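Local coordinates for protein CytC3 (Streptomyces, PDB 3GJA) that acts as a nonheme iron halogenase built on a beta barrel, probably placing halogen on an unreactive carbon of its substrate, at residues E79-P84 and A258-T263; E85-V90 and V289-V294; S92-N97 and G145-W150; I132-D137 and P141-T146; Q266-T271 and T275-G280. One frame throughout, in Å; residues are numbered along the deposited sequence.

Contact 1 of 5, residues E79-P84 and A258-T263; sequences EHIMRP and ARYVPT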
# COMPACT_ATOMS: atom_id res chain seq x y z
N GLU A 79 8.98 -9.91 2.41
CA GLU A 79 9.15 -9.75 3.84
C GLU A 79 8.58 -8.41 4.32
O GLU A 79 7.97 -8.33 5.38
CB GLU A 79 10.63 -9.82 4.21
CG GLU A 79 10.88 -9.63 5.69
CD GLU A 79 12.34 -9.46 6.02
OE1 GLU A 79 13.17 -9.62 5.11
OE2 GLU A 79 12.65 -9.16 7.19
N HIS A 80 8.79 -7.36 3.52
CA HIS A 80 8.30 -6.03 3.89
C HIS A 80 6.80 -6.03 4.20
O HIS A 80 6.39 -5.53 5.23
CB HIS A 80 8.59 -5.02 2.78
CG HIS A 80 8.50 -3.59 3.24
ND1 HIS A 80 9.57 -2.93 3.82
CD2 HIS A 80 7.47 -2.72 3.25
CE1 HIS A 80 9.18 -1.71 4.17
NE2 HIS A 80 7.91 -1.56 3.84
N ILE A 81 5.99 -6.60 3.31
CA ILE A 81 4.55 -6.60 3.54
C ILE A 81 4.11 -7.49 4.70
O ILE A 81 3.00 -7.34 5.22
CB ILE A 81 3.75 -6.96 2.24
CG1 ILE A 81 4.12 -8.37 1.75
CG2 ILE A 81 4.06 -5.95 1.14
CD1 ILE A 81 3.17 -9.45 2.23
N MET A 82 4.99 -8.40 5.12
CA MET A 82 4.72 -9.31 6.23
C MET A 82 5.19 -8.75 7.58
O MET A 82 4.84 -9.28 8.64
CB MET A 82 5.43 -10.66 5.99
CG MET A 82 4.83 -11.53 4.89
SD MET A 82 3.11 -11.97 5.25
CE MET A 82 3.31 -13.36 6.40
N ARG A 83 5.98 -7.69 7.55
CA ARG A 83 6.53 -7.09 8.76
C ARG A 83 5.57 -6.82 9.92
O ARG A 83 4.53 -6.18 9.75
CB ARG A 83 7.26 -5.80 8.40
CG ARG A 83 8.71 -6.02 8.05
CD ARG A 83 9.49 -6.24 9.33
NE ARG A 83 10.70 -7.01 9.10
CZ ARG A 83 11.71 -7.08 9.96
NH1 ARG A 83 11.65 -6.43 11.12
NH2 ARG A 83 12.78 -7.80 9.66
N PRO A 84 5.91 -7.32 11.12
CA PRO A 84 5.08 -7.13 12.31
C PRO A 84 4.87 -5.64 12.56
O PRO A 84 3.78 -5.22 12.97
CB PRO A 84 5.92 -7.77 13.41
CG PRO A 84 6.62 -8.88 12.69
CD PRO A 84 7.05 -8.22 11.40
N ALA A 258 2.06 -0.54 0.43
CA ALA A 258 1.46 -1.86 0.55
C ALA A 258 0.04 -1.60 1.01
O ALA A 258 -0.18 -0.85 1.97
CB ALA A 258 2.21 -2.68 1.58
N ARG A 259 -0.94 -2.20 0.33
CA ARG A 259 -2.33 -1.96 0.67
C ARG A 259 -3.02 -3.18 1.29
O ARG A 259 -2.91 -4.30 0.78
CB ARG A 259 -3.05 -1.46 -0.60
CG ARG A 259 -2.07 -0.71 -1.50
CD ARG A 259 -2.71 0.17 -2.57
NE ARG A 259 -3.30 1.37 -1.99
CZ ARG A 259 -3.14 2.60 -2.46
NH1 ARG A 259 -2.40 2.82 -3.54
NH2 ARG A 259 -3.74 3.61 -1.85
N TYR A 260 -3.71 -2.95 2.40
CA TYR A 260 -4.36 -4.03 3.12
C TYR A 260 -5.87 -3.93 3.22
O TYR A 260 -6.46 -2.85 3.19
CB TYR A 260 -3.79 -4.13 4.54
CG TYR A 260 -2.29 -4.30 4.56
CD1 TYR A 260 -1.44 -3.23 4.26
CD2 TYR A 260 -1.72 -5.54 4.86
CE1 TYR A 260 -0.05 -3.40 4.26
CE2 TYR A 260 -0.34 -5.71 4.85
CZ TYR A 260 0.49 -4.64 4.55
OH TYR A 260 1.85 -4.82 4.51
N VAL A 261 -6.49 -5.10 3.38
CA VAL A 261 -7.92 -5.21 3.49
C VAL A 261 -8.22 -6.50 4.27
O VAL A 261 -7.51 -7.50 4.13
CB VAL A 261 -8.52 -5.27 2.06
CG1 VAL A 261 -8.63 -6.71 1.58
CG2 VAL A 261 -9.83 -4.54 2.02
N PRO A 262 -9.25 -6.48 5.14
CA PRO A 262 -9.57 -7.69 5.91
C PRO A 262 -10.10 -8.79 4.99
O PRO A 262 -10.59 -8.50 3.90
CB PRO A 262 -10.62 -7.19 6.92
CG PRO A 262 -11.28 -6.07 6.19
CD PRO A 262 -10.10 -5.36 5.56
N THR A 263 -9.99 -10.04 5.43
CA THR A 263 -10.42 -11.21 4.65
C THR A 263 -11.85 -11.18 4.08
O THR A 263 -12.12 -11.75 3.03
CB THR A 263 -10.28 -12.51 5.49
OG1 THR A 263 -10.89 -12.32 6.78
CG2 THR A 263 -8.81 -12.87 5.68

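Contact 2 of 5, residues E85-V90 and V289-V294; sequences EIVDRV and VLTSGV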
# COMPACT_ATOMS: atom_id res chain seq x y z
N GLU A 85 5.91 -4.85 12.31
CA GLU A 85 5.85 -3.41 12.49
C GLU A 85 4.75 -2.80 11.62
O GLU A 85 4.22 -1.73 11.92
CB GLU A 85 7.20 -2.77 12.16
CG GLU A 85 8.32 -3.22 13.09
CD GLU A 85 9.03 -4.49 12.63
OE1 GLU A 85 8.41 -5.33 11.94
OE2 GLU A 85 10.21 -4.66 12.97
N ILE A 86 4.39 -3.49 10.54
CA ILE A 86 3.32 -3.01 9.68
C ILE A 86 2.02 -3.73 10.02
O ILE A 86 1.02 -3.10 10.37
CB ILE A 86 3.63 -3.23 8.19
CG1 ILE A 86 4.74 -2.27 7.74
CG2 ILE A 86 2.38 -2.99 7.35
CD1 ILE A 86 5.13 -2.44 6.27
N VAL A 87 2.05 -5.06 9.93
CA VAL A 87 0.89 -5.90 10.19
C VAL A 87 0.23 -5.72 11.56
O VAL A 87 -1.00 -5.65 11.65
CB VAL A 87 1.26 -7.39 9.98
CG1 VAL A 87 0.12 -8.28 10.44
CG2 VAL A 87 1.56 -7.63 8.51
N ASP A 88 1.01 -5.65 12.63
CA ASP A 88 0.39 -5.47 13.94
C ASP A 88 -0.34 -4.13 14.00
O ASP A 88 -1.39 -4.02 14.64
CB ASP A 88 1.43 -5.51 15.07
CG ASP A 88 2.07 -6.88 15.24
OD1 ASP A 88 1.49 -7.87 14.75
OD2 ASP A 88 3.14 -6.95 15.88
N ARG A 89 0.22 -3.11 13.35
CA ARG A 89 -0.41 -1.80 13.37
C ARG A 89 -1.66 -1.75 12.51
O ARG A 89 -2.69 -1.21 12.93
CB ARG A 89 0.59 -0.71 12.96
CG ARG A 89 1.55 -0.35 14.10
CD ARG A 89 2.44 0.83 13.80
NE ARG A 89 3.80 0.41 13.51
CZ ARG A 89 4.88 0.79 14.19
NH1 ARG A 89 4.77 1.63 15.21
NH2 ARG A 89 6.07 0.33 13.85
N VAL A 90 -1.60 -2.31 11.31
CA VAL A 90 -2.77 -2.31 10.44
C VAL A 90 -3.86 -3.14 11.12
O VAL A 90 -5.03 -2.75 11.14
CB VAL A 90 -2.46 -2.93 9.07
CG1 VAL A 90 -3.74 -3.05 8.25
CG2 VAL A 90 -1.44 -2.08 8.33
N VAL A 289 -2.26 -11.82 -0.21
CA VAL A 289 -1.45 -12.46 0.81
C VAL A 289 -2.07 -12.33 2.19
O VAL A 289 -2.35 -11.22 2.65
CB VAL A 289 -0.02 -11.87 0.85
CG1 VAL A 289 0.76 -12.45 2.02
CG2 VAL A 289 0.69 -12.17 -0.47
N LEU A 290 -2.27 -13.47 2.85
CA LEU A 290 -2.83 -13.49 4.20
C LEU A 290 -1.61 -13.26 5.09
O LEU A 290 -0.76 -14.14 5.22
CB LEU A 290 -3.45 -14.86 4.49
CG LEU A 290 -4.53 -15.04 5.56
CD1 LEU A 290 -4.15 -16.20 6.46
CD2 LEU A 290 -4.73 -13.78 6.37
N THR A 291 -1.53 -12.09 5.71
CA THR A 291 -0.38 -11.75 6.54
C THR A 291 -0.54 -12.06 8.02
O THR A 291 0.43 -12.00 8.78
CB THR A 291 -0.05 -10.26 6.41
OG1 THR A 291 -1.07 -9.48 7.04
CG2 THR A 291 0.03 -9.86 4.94
N SER A 292 -1.76 -12.39 8.43
CA SER A 292 -2.02 -12.70 9.82
C SER A 292 -3.40 -13.33 9.96
O SER A 292 -4.22 -13.23 9.05
CB SER A 292 -1.94 -11.44 10.66
OG SER A 292 -2.78 -10.44 10.11
N GLY A 293 -3.66 -13.95 11.10
CA GLY A 293 -4.95 -14.59 11.31
C GLY A 293 -5.21 -15.75 10.36
O GLY A 293 -4.29 -16.49 10.01
N VAL A 294 -6.46 -15.89 9.94
CA VAL A 294 -6.86 -16.97 9.04
C VAL A 294 -7.87 -16.44 8.06
O VAL A 294 -8.44 -15.37 8.27
CB VAL A 294 -7.54 -18.13 9.79
CG1 VAL A 294 -6.56 -18.83 10.72
CG2 VAL A 294 -8.74 -17.58 10.58
O HOH W 1 -2.57 -8.28 11.98

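Contact 3 of 5, residues S92-N97 and G145-W150; sequences SLIGRN and GTITVW. With ACT (acetate ion), chain E.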
# COMPACT_ATOMS: atom_id res chain seq x y z
N SER A 92 -4.50 -3.54 14.19
CA SER A 92 -5.15 -2.82 15.27
C SER A 92 -6.26 -1.94 14.71
O SER A 92 -7.15 -1.49 15.44
CB SER A 92 -4.15 -1.93 15.99
OG SER A 92 -2.98 -2.63 16.33
N LEU A 93 -6.22 -1.68 13.40
CA LEU A 93 -7.19 -0.81 12.76
C LEU A 93 -8.35 -1.52 12.07
O LEU A 93 -9.50 -1.14 12.24
CB LEU A 93 -6.49 0.09 11.74
CG LEU A 93 -5.82 1.40 12.19
CD1 LEU A 93 -5.23 1.28 13.57
CD2 LEU A 93 -4.76 1.77 11.16
N ILE A 94 -8.04 -2.55 11.30
CA ILE A 94 -9.09 -3.26 10.58
C ILE A 94 -9.18 -4.76 10.83
O ILE A 94 -9.86 -5.47 10.09
CB ILE A 94 -8.97 -3.00 9.06
CG1 ILE A 94 -7.60 -3.44 8.56
CG2 ILE A 94 -9.17 -1.51 8.78
CD1 ILE A 94 -7.45 -3.38 7.05
N GLY A 95 -8.48 -5.25 11.86
CA GLY A 95 -8.55 -6.66 12.18
C GLY A 95 -7.31 -7.49 11.91
O GLY A 95 -6.54 -7.19 11.00
N ARG A 96 -7.13 -8.55 12.70
CA ARG A 96 -5.96 -9.42 12.55
C ARG A 96 -6.01 -10.41 11.39
O ARG A 96 -5.01 -11.02 11.07
CB ARG A 96 -5.68 -10.17 13.85
CG ARG A 96 -4.83 -9.38 14.83
CD ARG A 96 -5.55 -8.14 15.31
NE ARG A 96 -4.74 -7.39 16.27
CZ ARG A 96 -5.19 -6.38 17.01
NH1 ARG A 96 -6.45 -5.99 16.90
NH2 ARG A 96 -4.37 -5.75 17.85
N ASN A 97 -7.18 -10.58 10.78
CA ASN A 97 -7.26 -11.47 9.63
C ASN A 97 -7.00 -10.55 8.44
O ASN A 97 -7.93 -10.13 7.75
CB ASN A 97 -8.64 -12.13 9.54
CG ASN A 97 -8.91 -13.08 10.71
OD1 ASN A 97 -8.03 -13.84 11.12
ND2 ASN A 97 -10.13 -13.03 11.24
N GLY A 145 -12.63 1.27 0.59
CA GLY A 145 -11.32 1.73 1.02
C GLY A 145 -10.34 0.62 1.35
O GLY A 145 -10.72 -0.54 1.53
N THR A 146 -9.06 0.98 1.44
CA THR A 146 -8.02 0.01 1.75
C THR A 146 -6.93 0.71 2.56
O THR A 146 -6.47 1.80 2.21
CB THR A 146 -7.41 -0.58 0.46
OG1 THR A 146 -6.40 -1.54 0.80
CG2 THR A 146 -6.78 0.52 -0.39
N ILE A 147 -6.54 0.10 3.67
CA ILE A 147 -5.50 0.67 4.52
C ILE A 147 -4.20 0.62 3.73
O ILE A 147 -3.75 -0.45 3.30
CB ILE A 147 -5.35 -0.13 5.83
CG1 ILE A 147 -6.60 0.06 6.68
CG2 ILE A 147 -4.10 0.32 6.59
CD1 ILE A 147 -6.79 1.48 7.17
N THR A 148 -3.60 1.79 3.54
CA THR A 148 -2.36 1.92 2.78
C THR A 148 -1.20 2.22 3.73
O THR A 148 -1.30 3.11 4.57
CB THR A 148 -2.48 3.08 1.75
OG1 THR A 148 -3.61 2.84 0.91
CG2 THR A 148 -1.22 3.18 0.89
N VAL A 149 -0.13 1.46 3.60
CA VAL A 149 1.07 1.66 4.42
C VAL A 149 2.14 2.15 3.44
O VAL A 149 2.65 1.38 2.63
CB VAL A 149 1.52 0.35 5.09
CG1 VAL A 149 2.76 0.61 5.96
CG2 VAL A 149 0.40 -0.21 5.94
N TRP A 150 2.46 3.44 3.52
CA TRP A 150 3.43 4.09 2.64
C TRP A 150 4.80 4.20 3.33
O TRP A 150 4.99 5.06 4.19
CB TRP A 150 2.92 5.49 2.30
CG TRP A 150 3.39 6.11 1.03
CD1 TRP A 150 2.71 6.16 -0.16
CD2 TRP A 150 4.57 6.90 0.84
NE1 TRP A 150 3.38 6.95 -1.06
CE2 TRP A 150 4.53 7.42 -0.48
CE3 TRP A 150 5.66 7.23 1.66
CZ2 TRP A 150 5.53 8.25 -1.00
CZ3 TRP A 150 6.66 8.07 1.14
CH2 TRP A 150 6.58 8.56 -0.17
C ACT E . 1.74 9.07 -3.64
O ACT E . 2.74 9.78 -4.20
OXT ACT E . 1.99 8.13 -2.93
CH3 ACT E . 0.30 9.44 -3.92

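Contact 4 of 5, residues I132-D137 and P141-T146; sequences IIWPSD and PAFIGT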
# COMPACT_ATOMS: atom_id res chain seq x y z
N ILE A 132 -11.83 -3.26 -5.19
CA ILE A 132 -12.06 -3.60 -3.80
C ILE A 132 -13.54 -3.46 -3.45
O ILE A 132 -14.16 -2.44 -3.73
CB ILE A 132 -11.24 -2.66 -2.87
CG1 ILE A 132 -9.74 -2.97 -3.01
CG2 ILE A 132 -11.72 -2.78 -1.43
CD1 ILE A 132 -9.34 -4.36 -2.54
N ILE A 133 -14.11 -4.50 -2.82
CA ILE A 133 -15.51 -4.48 -2.42
C ILE A 133 -15.72 -5.05 -1.02
O ILE A 133 -15.44 -6.22 -0.77
CB ILE A 133 -16.40 -5.30 -3.38
CG1 ILE A 133 -16.44 -4.64 -4.77
CG2 ILE A 133 -17.82 -5.39 -2.83
CD1 ILE A 133 -17.15 -3.32 -4.80
N TRP A 134 -16.18 -4.21 -0.10
CA TRP A 134 -16.46 -4.64 1.27
C TRP A 134 -17.91 -5.11 1.33
O TRP A 134 -18.74 -4.67 0.53
CB TRP A 134 -16.29 -3.49 2.26
CG TRP A 134 -14.89 -3.07 2.53
CD1 TRP A 134 -14.00 -2.55 1.65
CD2 TRP A 134 -14.24 -3.07 3.81
NE1 TRP A 134 -12.83 -2.23 2.29
CE2 TRP A 134 -12.95 -2.54 3.62
CE3 TRP A 134 -14.62 -3.48 5.10
CZ2 TRP A 134 -12.03 -2.39 4.67
CZ3 TRP A 134 -13.71 -3.33 6.15
CH2 TRP A 134 -12.43 -2.79 5.92
N PRO A 135 -18.23 -6.00 2.27
CA PRO A 135 -19.62 -6.48 2.38
C PRO A 135 -20.51 -5.35 2.87
O PRO A 135 -20.07 -4.46 3.60
CB PRO A 135 -19.51 -7.62 3.39
CG PRO A 135 -18.37 -7.17 4.28
CD PRO A 135 -17.37 -6.65 3.27
N SER A 136 -21.78 -5.38 2.46
CA SER A 136 -22.72 -4.33 2.86
C SER A 136 -24.14 -4.85 3.00
O SER A 136 -24.50 -5.89 2.44
CB SER A 136 -22.68 -3.18 1.85
OG SER A 136 -22.99 -3.65 0.55
N ASP A 137 -24.96 -4.11 3.74
CA ASP A 137 -26.36 -4.47 3.94
C ASP A 137 -27.14 -4.26 2.65
O ASP A 137 -26.60 -3.74 1.67
CB ASP A 137 -26.98 -3.64 5.06
CG ASP A 137 -26.52 -4.07 6.43
OD1 ASP A 137 -26.71 -5.26 6.77
OD2 ASP A 137 -25.95 -3.24 7.17
N PRO A 141 -24.75 1.09 -0.11
CA PRO A 141 -23.61 0.93 -1.00
C PRO A 141 -22.45 0.27 -0.26
O PRO A 141 -22.41 0.30 0.97
CB PRO A 141 -23.30 2.36 -1.43
CG PRO A 141 -23.64 3.13 -0.19
CD PRO A 141 -24.96 2.51 0.22
N ALA A 142 -21.51 -0.30 -0.99
CA ALA A 142 -20.37 -0.97 -0.38
C ALA A 142 -19.14 -0.08 -0.23
O ALA A 142 -18.78 0.66 -1.15
CB ALA A 142 -20.01 -2.22 -1.18
N PHE A 143 -18.51 -0.15 0.93
CA PHE A 143 -17.30 0.63 1.21
C PHE A 143 -16.22 0.05 0.29
O PHE A 143 -16.24 -1.14 -0.02
CB PHE A 143 -16.91 0.46 2.68
CG PHE A 143 -15.66 1.19 3.07
CD1 PHE A 143 -15.57 2.57 2.92
CD2 PHE A 143 -14.59 0.50 3.64
CE1 PHE A 143 -14.43 3.26 3.34
CE2 PHE A 143 -13.44 1.18 4.06
CZ PHE A 143 -13.36 2.56 3.91
N ILE A 144 -15.28 0.89 -0.14
CA ILE A 144 -14.22 0.42 -1.04
C ILE A 144 -12.82 0.88 -0.67
O ILE A 144 -11.92 0.88 -1.51
CB ILE A 144 -14.49 0.88 -2.48
CG1 ILE A 144 -14.49 2.41 -2.53
CG2 ILE A 144 -15.83 0.33 -2.97
CD1 ILE A 144 -14.51 2.97 -3.93
N GLY A 145 -12.63 1.27 0.59
CA GLY A 145 -11.32 1.73 1.02
C GLY A 145 -10.34 0.62 1.35
O GLY A 145 -10.72 -0.54 1.53
N THR A 146 -9.06 0.98 1.44
CA THR A 146 -8.02 0.01 1.75
C THR A 146 -6.93 0.71 2.56
O THR A 146 -6.47 1.80 2.21
CB THR A 146 -7.41 -0.58 0.46
OG1 THR A 146 -6.40 -1.54 0.80
CG2 THR A 146 -6.78 0.52 -0.39

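Contact 5 of 5, residues Q266-T271 and T275-G280; sequences QVYPGT and TEYGDG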
# COMPACT_ATOMS: atom_id res chain seq x y z
N GLN A 266 -13.63 -8.52 -0.80
CA GLN A 266 -13.37 -9.17 -2.07
C GLN A 266 -12.39 -8.35 -2.92
O GLN A 266 -12.58 -7.15 -3.14
CB GLN A 266 -14.66 -9.38 -2.84
CG GLN A 266 -15.67 -10.25 -2.12
CD GLN A 266 -16.78 -10.70 -3.03
OE1 GLN A 266 -16.58 -11.52 -3.92
NE2 GLN A 266 -17.97 -10.14 -2.82
N VAL A 267 -11.35 -9.02 -3.39
CA VAL A 267 -10.33 -8.39 -4.20
C VAL A 267 -10.55 -8.77 -5.65
O VAL A 267 -10.73 -9.94 -5.97
CB VAL A 267 -8.93 -8.84 -3.74
CG1 VAL A 267 -7.85 -8.27 -4.66
CG2 VAL A 267 -8.72 -8.38 -2.31
N TYR A 268 -10.54 -7.78 -6.52
CA TYR A 268 -10.77 -8.04 -7.93
C TYR A 268 -12.06 -8.87 -8.08
O TYR A 268 -12.05 -9.94 -8.69
CB TYR A 268 -9.56 -8.77 -8.53
CG TYR A 268 -8.29 -7.95 -8.54
CD1 TYR A 268 -8.24 -6.71 -9.17
CD2 TYR A 268 -7.12 -8.43 -7.94
CE1 TYR A 268 -7.07 -5.95 -9.20
CE2 TYR A 268 -5.93 -7.68 -7.96
CZ TYR A 268 -5.91 -6.44 -8.60
OH TYR A 268 -4.75 -5.71 -8.66
N PRO A 269 -13.17 -8.38 -7.51
CA PRO A 269 -14.47 -9.07 -7.58
C PRO A 269 -14.84 -9.42 -9.01
O PRO A 269 -14.41 -8.76 -9.95
CB PRO A 269 -15.43 -8.07 -6.94
CG PRO A 269 -14.81 -6.75 -7.28
CD PRO A 269 -13.35 -7.01 -7.00
N GLY A 270 -15.66 -10.45 -9.17
CA GLY A 270 -16.01 -10.89 -10.50
C GLY A 270 -14.73 -11.56 -10.94
O GLY A 270 -14.26 -12.48 -10.26
N THR A 271 -14.14 -11.12 -12.04
CA THR A 271 -12.87 -11.69 -12.49
C THR A 271 -12.92 -13.22 -12.56
O THR A 271 -11.89 -13.87 -12.72
CB THR A 271 -11.73 -11.27 -11.53
OG1 THR A 271 -11.69 -9.84 -11.44
CG2 THR A 271 -10.40 -11.76 -12.03
N THR A 275 -8.11 -12.88 -16.84
CA THR A 275 -6.67 -12.86 -16.63
C THR A 275 -6.24 -11.43 -16.96
O THR A 275 -5.80 -10.69 -16.09
CB THR A 275 -5.93 -13.87 -17.53
OG1 THR A 275 -6.31 -13.68 -18.89
CG2 THR A 275 -6.25 -15.29 -17.09
N GLU A 276 -6.39 -11.05 -18.23
CA GLU A 276 -6.04 -9.70 -18.67
C GLU A 276 -7.11 -8.79 -18.08
O GLU A 276 -8.24 -8.76 -18.56
CB GLU A 276 -6.07 -9.62 -20.20
CG GLU A 276 -5.15 -8.56 -20.75
CD GLU A 276 -3.71 -8.79 -20.33
OE1 GLU A 276 -3.12 -9.82 -20.74
OE2 GLU A 276 -3.15 -7.95 -19.58
N TYR A 277 -6.73 -8.05 -17.05
CA TYR A 277 -7.65 -7.16 -16.33
C TYR A 277 -7.56 -5.69 -16.75
O TYR A 277 -8.51 -4.93 -16.55
CB TYR A 277 -7.38 -7.29 -14.83
CG TYR A 277 -8.31 -6.52 -13.93
CD1 TYR A 277 -9.62 -6.95 -13.72
CD2 TYR A 277 -7.87 -5.37 -13.27
CE1 TYR A 277 -10.47 -6.25 -12.86
CE2 TYR A 277 -8.72 -4.67 -12.41
CZ TYR A 277 -10.01 -5.12 -12.22
OH TYR A 277 -10.84 -4.42 -11.37
N GLY A 278 -6.43 -5.29 -17.33
CA GLY A 278 -6.27 -3.90 -17.73
C GLY A 278 -5.15 -3.22 -16.95
O GLY A 278 -4.82 -3.64 -15.84
N ASP A 279 -4.58 -2.17 -17.53
CA ASP A 279 -3.48 -1.43 -16.91
C ASP A 279 -2.28 -2.33 -16.71
O ASP A 279 -1.43 -2.09 -15.85
CB ASP A 279 -3.91 -0.83 -15.56
CG ASP A 279 -4.86 0.35 -15.72
OD1 ASP A 279 -4.54 1.26 -16.51
OD2 ASP A 279 -5.91 0.37 -15.04
N GLY A 280 -2.20 -3.38 -17.52
CA GLY A 280 -1.08 -4.30 -17.43
C GLY A 280 -1.26 -5.36 -16.37
O GLY A 280 -0.38 -6.18 -16.15

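Contact 1 of 5, residues E79-P84 and A258-T263
Ile81 of helix 75-82 meets Ala258 and Tyr260 of strand 253-262, a helix-on-sheet packing at the side of the cupin-type barrel. Along the helical segment, Glu79 has its carboxylate held in salt bridges by Arg40 and Arg83. His80 instead buries its imidazole in the core: NE2 bonds to Thr151, and the ring meets that of Phe153 edge to face. Ile81 carries the contact. With chi1 at 61°, its CG2 stands opposite the carbonyl carbon and beside the backbone N, 3.8 Å from Ala258 CB, where a residue with a single methyl allows close approach to the strand. Its carbonyl takes a hydrogen bond from the phenol, with Tyr260 OH 2.9 Å from Ile81 O; the donor sits in the carbonyl plane on a lone pair, at a C=O...O angle of 111°. Tyrosine suits this place because its ring packs in the interior while its hydroxyl satisfies a buried backbone oxygen. Arg83 then returns to Glu79, its NH2 giving a nearly straight (172°) bond of 2.8 Å to Glu79 OE2, which lies in the guanidinium plane.

Contact 2 of 5, residues E85-V90 and V289-V294
Val87 of helix 84-94 points its forked side chain at Thr291 and Ser292, which follow the outermost strand 289-290 of the barrel's large antiparallel sheet. The two branches divide the work. With CG1 opposite the backbone N (chi1 172°), that methyl reaches Ser292, 3.6 Å from Ser292 OG, while CG2 comes to 3.5 Å from Thr291 OG1. The side chains of Val87 and Thr291 lie flank to flank, pointing opposite ways. A branched valine fits because one short side chain covers two neighbours. With an alanine here, the space beside both Thr291 and Ser292 would probably be left unfilled and the seating of the helix on this edge of the sheet weakened. Both hydroxyls have partners of their own: Ser292 OG bonds to Arg96 O, Thr291 OG1 only weakly to Leu98 O. Within the helix Arg89 NE folds back to Glu85 O at 2.7 Å; Asp88 forms a salt bridge with Arg315. A water bridges the two segments, donating to Val87 O at 3.1 Å and to Ser292 OG at 2.9 Å.

Contact 3 of 5, residues S92-N97 and G145-W150
Ile94 and Ile147 press together through their methyl and methylene groups, an apolar contact that helps seat helix 84-94 on strand 147-152. Ile94 holds CG1 between its backbone N and carbonyl carbon (chi1 58°), and the chain then runs on extended so that CD1 lies 3.6 Å from Ile147 CG1. Its other branch flanks the same methylene, with Ile94 CG2 3.7 Å from Ile147 CG1. The pair overlaps along its length, each isoleucine extending toward the other's backbone. Leu93 adds a looser touch, its CD2 4.5 Å from Ile147 CD1. Branched aliphatic residues suit such a helix-to-sheet interface. Gly95, just beyond, has a phi of 110°, a backbone shape in which any side chain would collide with the carbonyl oxygen of Ile94.

No hydrogen bond crosses the contact. Within 145-150, Thr148 OG1 makes a weak bond to Thr146 O, and Trp150 NE1 donates to an acetate oxygen, OXT, 2.6 Å away near the indole plane. This acetate probably came from the crystallisation liquor. On the other segment, Arg96 O is bonded by Ser292 OG.

Strand 147-152 runs between strands 230-235 and 253-262 in the sheet. Ile147 also packs on Ile233, Trp235 and Val90, while Ile94 reaches Pro262 and Trp235, so that helix 84-94 here touches three neighbouring strands.

Contact 4 of 5, residues I132-D137 and P141-T146
Trp134 bonds twice to the returning chain. Its backbone N donates to Phe143 O at 3.1 Å, and its indole NE1 donates to Gly145 O at 2.8 Å, in the carbonyl plane and near the plane of the indole. The two segments run roughly antiparallel (139°) about a short connection, without regular strand pairing. Other polar groups find partners outside them: Ile144 O accepts from Thr122 OG1, and Thr146 N donates to Ser236 OG. Phe143, its CG opposite the backbone N (chi1 179°), lies alongside the indole and sets its edge against one face in a T-shaped pair, centroids 4.7 Å apart and planes at 65°. Tryptophan suits because it offers both a face and an N-H. The phenyl face covers Gly145 N, so close that a CB on Gly145 would strike Phe143 CZ. A leucine in place of Trp134 would probably leave Gly145 O without its donor and Phe143 without the aromatic face it abuts. Strand 132-133 pairs with strand 266-267, segment 141-146 leads into strand 147-152, and the indole also rests on Val261 and Pro262 of strand 253-262.

Contact 5 of 5, residues Q266-T271 and T275-G280
Tyr268 sets the edge of its ring against the face of Tyr277, a T-shaped pair with centroids 5.1 Å apart and planes at 71°. This is the tight part of the contact: Tyr277, with CG opposite its backbone N (chi1 -175°), reaches out to Tyr268, whose CD1 lies over the Tyr277 ring toward its rim, and Tyr268 CE1 is 3.8 Å from Tyr277 CE2. Thr271 comes in at about a right angle, its OG1 4.0 Å from Tyr277 CE1, and that hydroxyl also donates to Tyr268 O at 2.8 Å, from well above the carbonyl plane. The bond links Thr271 back to the backbone of Tyr268 across the turn. A phenol can pack by its ring and still use its hydroxyl, and Tyr268 OH bonds to Arg102.

The outer side is looser. Thr275 directs its side chain away from the facing segment, Glu276 is exposed, and Gly270 lies at the surface with a positive phi that glycine adopts readily. On the strand side, Tyr277 and Gly278 both face Ile281, the neighbour that also touches Tyr268. This is a classic beta bulge, set in the small antiparallel hairpin of strands 276-278 and 281-282.

Contacts 1, 2 and 3 lie together, their centres 5 to 8 Å apart, and seat the consecutive helices 75-82 and 84-94 on one antiparallel sheet; contacts 2 and 3 share the second helix. Contact 1 is buried and adds a phenol-to-carbonyl bond to its packing, contact 2, also buried, sets methyls against hydroxyls with a bridging water, and contact 3, partly buried, is aliphatic. Contacts 4 and 5 are each centred about 17 Å from the chain centre, between segments close in sequence, and both use T-shaped aromatic pairs; yet the touching residues of contact 5 are all buried, while contact 4 includes exposed ones. Strands 132-133 and 266-267 join them, while contact 4 shares Gly145 and Thr146 with contact 3.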